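Local coordinates for protein mandelate racemase/muconate lactonizing enzyme (Roseovarius nubinhibens, PDB 2QDD) that binds magnesium as a member of the mandelate racemase/muconate lactonizing branch of the enolase superfamily, its own reaction being unknown, at residues Q224-C229 and R258-G263. Numbering follows the deposited sequence.
Sequences QTLDQC and RGACEG
In the C-terminal (β/α)-barrel domain, the start of helix 226-233 meets the turn that ends helix 249-258, where D227 and L226 meet R258 and A260. The aspartate and arginine form a salt bridge of modest geometry: D227 OD2 lies 3.0 Å from R258 NH1 and 3.3 Å from NH2, so one oxygen is shared by both terminal nitrogens. OD2 sits near the guanidinium plane at its edge, but the carboxylate is turned 84° against that plane, and both hydrogen bonds are bent and weak. R258 CG is anti to the carbonyl carbon (chi1 -71°), and the chain then runs extended to NE and reaches the aspartate. Water 1 accepts from R258 NH2 and donates to D227 O at 2.9 Å, a second link between the same residues. An alanine in place of D227 would probably leave the arginine's charge without its mate here and its guanidinium freer to turn.

These two helices are successive outer helices of the barrel, with strand 240-242 between them in sequence. Next to the polar pair, L226 CD1 packs on A260 CB at 3.7 Å, an ordinary van der Waals contact in which the short alanine side chain lets the leucine methyl reach the loop, while CD2 comes 4.2 Å from R258 CD where the two side chains cross obliquely; L226 also touches L242, A254 and A255. T225 N-caps helix 226-233, its OG1 accepting from Q228 N at 3.2 Å. At the other helix's end, G259 adopts the positive phi of a Schellman motif, a conformation glycine takes easily.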
loop_
_atom_site.group_PDB
_atom_site.type_symbol
_atom_site.label_atom_id
_atom_site.label_comp_id
_atom_site.label_asym_id
_atom_site.label_seq_id
_atom_site.Cartn_x
_atom_site.Cartn_y
_atom_site.Cartn_z
ATOM N N GLN A 224 22.051 -2.101 -10.032
ATOM C CA GLN A 224 21.866 -2.112 -11.484
ATOM C C GLN A 224 20.493 -1.589 -11.908
ATOM O O GLN A 224 20.343 -1.002 -12.988
ATOM C CB GLN A 224 22.056 -3.532 -12.016
ATOM C CG GLN A 224 23.084 -3.656 -13.131
ATOM C CD GLN A 224 24.053 -4.806 -12.900
ATOM O OE1 GLN A 224 23.651 -5.917 -12.546
ATOM N NE2 GLN A 224 25.340 -4.541 -13.093
ATOM N N THR A 225 19.495 -1.824 -11.060
ATOM C CA THR A 225 18.108 -1.506 -11.374
ATOM C C THR A 225 17.529 -0.565 -10.320
ATOM O O THR A 225 18.035 -0.488 -9.192
ATOM C CB THR A 225 17.223 -2.779 -11.444
ATOM O OG1 THR A 225 17.019 -3.294 -10.125
ATOM C CG2 THR A 225 17.855 -3.864 -12.319
ATOM N N LEU A 226 16.458 0.131 -10.702
ATOM C CA LEU A 226 15.678 0.976 -9.802
ATOM C C LEU A 226 15.095 0.226 -8.602
ATOM O O LEU A 226 15.204 0.705 -7.471
ATOM C CB LEU A 226 14.571 1.697 -10.585
ATOM C CG LEU A 226 13.506 2.488 -9.821
ATOM C CD1 LEU A 226 14.144 3.630 -9.089
ATOM C CD2 LEU A 226 12.448 3.005 -10.773
ATOM N N ASP A 227 14.492 -0.936 -8.862
ATOM C CA ASP A 227 13.989 -1.857 -7.826
ATOM C C ASP A 227 15.008 -2.184 -6.738
ATOM O O ASP A 227 14.701 -2.137 -5.545
ATOM C CB ASP A 227 13.528 -3.170 -8.467
ATOM C CG ASP A 227 12.021 -3.315 -8.489
ATOM O OD1 ASP A 227 11.451 -3.354 -9.599
ATOM O OD2 ASP A 227 11.406 -3.397 -7.400
ATOM N N GLN A 228 16.219 -2.522 -7.166
ATOM C CA GLN A 228 17.300 -2.852 -6.257
ATOM C C GLN A 228 17.760 -1.621 -5.481
ATOM O O GLN A 228 18.046 -1.708 -4.288
ATOM C CB GLN A 228 18.466 -3.450 -7.037
ATOM C CG GLN A 228 18.288 -4.901 -7.430
ATOM C CD GLN A 228 19.377 -5.380 -8.370
ATOM O OE1 GLN A 228 20.554 -5.071 -8.186
ATOM N NE2 GLN A 228 18.988 -6.136 -9.388
ATOM N N CYS A 229 17.822 -0.479 -6.166
ATOM C CA CYS A 229 18.245 0.782 -5.556
ATOM C C CYS A 229 17.266 1.304 -4.498
ATOM O O CYS A 229 17.684 1.810 -3.453
ATOM C CB CYS A 229 18.496 1.838 -6.634
ATOM S SG CYS A 229 20.064 1.619 -7.526
ATOM N N ARG A 258 8.230 5.718 -5.639
ATOM C CA ARG A 258 8.823 4.730 -4.730
ATOM C C ARG A 258 9.619 5.380 -3.597
ATOM O O ARG A 258 9.952 4.715 -2.619
ATOM C CB ARG A 258 9.746 3.770 -5.487
ATOM C CG ARG A 258 9.054 2.776 -6.394
ATOM C CD ARG A 258 10.033 2.268 -7.442
ATOM N NE ARG A 258 9.601 1.017 -8.062
ATOM C CZ ARG A 258 9.891 -0.197 -7.600
ATOM N NH1 ARG A 258 9.448 -1.268 -8.243
ATOM N NH2 ARG A 258 10.614 -0.346 -6.493
ATOM N N GLY A 259 9.939 6.665 -3.739
ATOM C CA GLY A 259 10.856 7.355 -2.821
ATOM C C GLY A 259 12.290 6.852 -2.884
ATOM O O GLY A 259 12.976 6.780 -1.867
ATOM N N ALA A 260 12.745 6.528 -4.093
ATOM C CA ALA A 260 13.974 5.767 -4.305
ATOM C C ALA A 260 15.237 6.610 -4.193
ATOM O O ALA A 260 16.332 6.065 -4.054
ATOM C CB ALA A 260 13.939 5.092 -5.657
ATOM N N CYS A 261 15.084 7.930 -4.276
ATOM C CA CYS A 261 16.224 8.832 -4.418
ATOM C C CYS A 261 15.927 10.246 -3.924
ATOM O O CYS A 261 14.769 10.621 -3.744
ATOM C CB CYS A 261 16.736 8.849 -5.867
ATOM S SG CYS A 261 15.607 9.509 -7.097
ATOM N N GLU A 262 16.989 11.012 -3.700
ATOM C CA GLU A 262 16.888 12.433 -3.375
ATOM C C GLU A 262 17.539 13.286 -4.474
ATOM O O GLU A 262 17.531 14.523 -4.424
ATOM C CB GLU A 262 17.568 12.707 -2.030
ATOM C CG GLU A 262 16.790 12.224 -0.809
ATOM C CD GLU A 262 17.057 10.767 -0.459
ATOM O OE1 GLU A 262 18.066 10.190 -0.921
ATOM O OE2 GLU A 262 16.245 10.191 0.286
ATOM N N GLY A 263 18.117 12.604 -5.455
ATOM C CA GLY A 263 18.762 13.257 -6.574
ATOM C C GLY A 263 18.854 12.348 -7.776
ATOM O O GLY A 263 18.874 11.116 -7.635
HETATM O O HOH W 1 12.051 -2.289 -4.287
#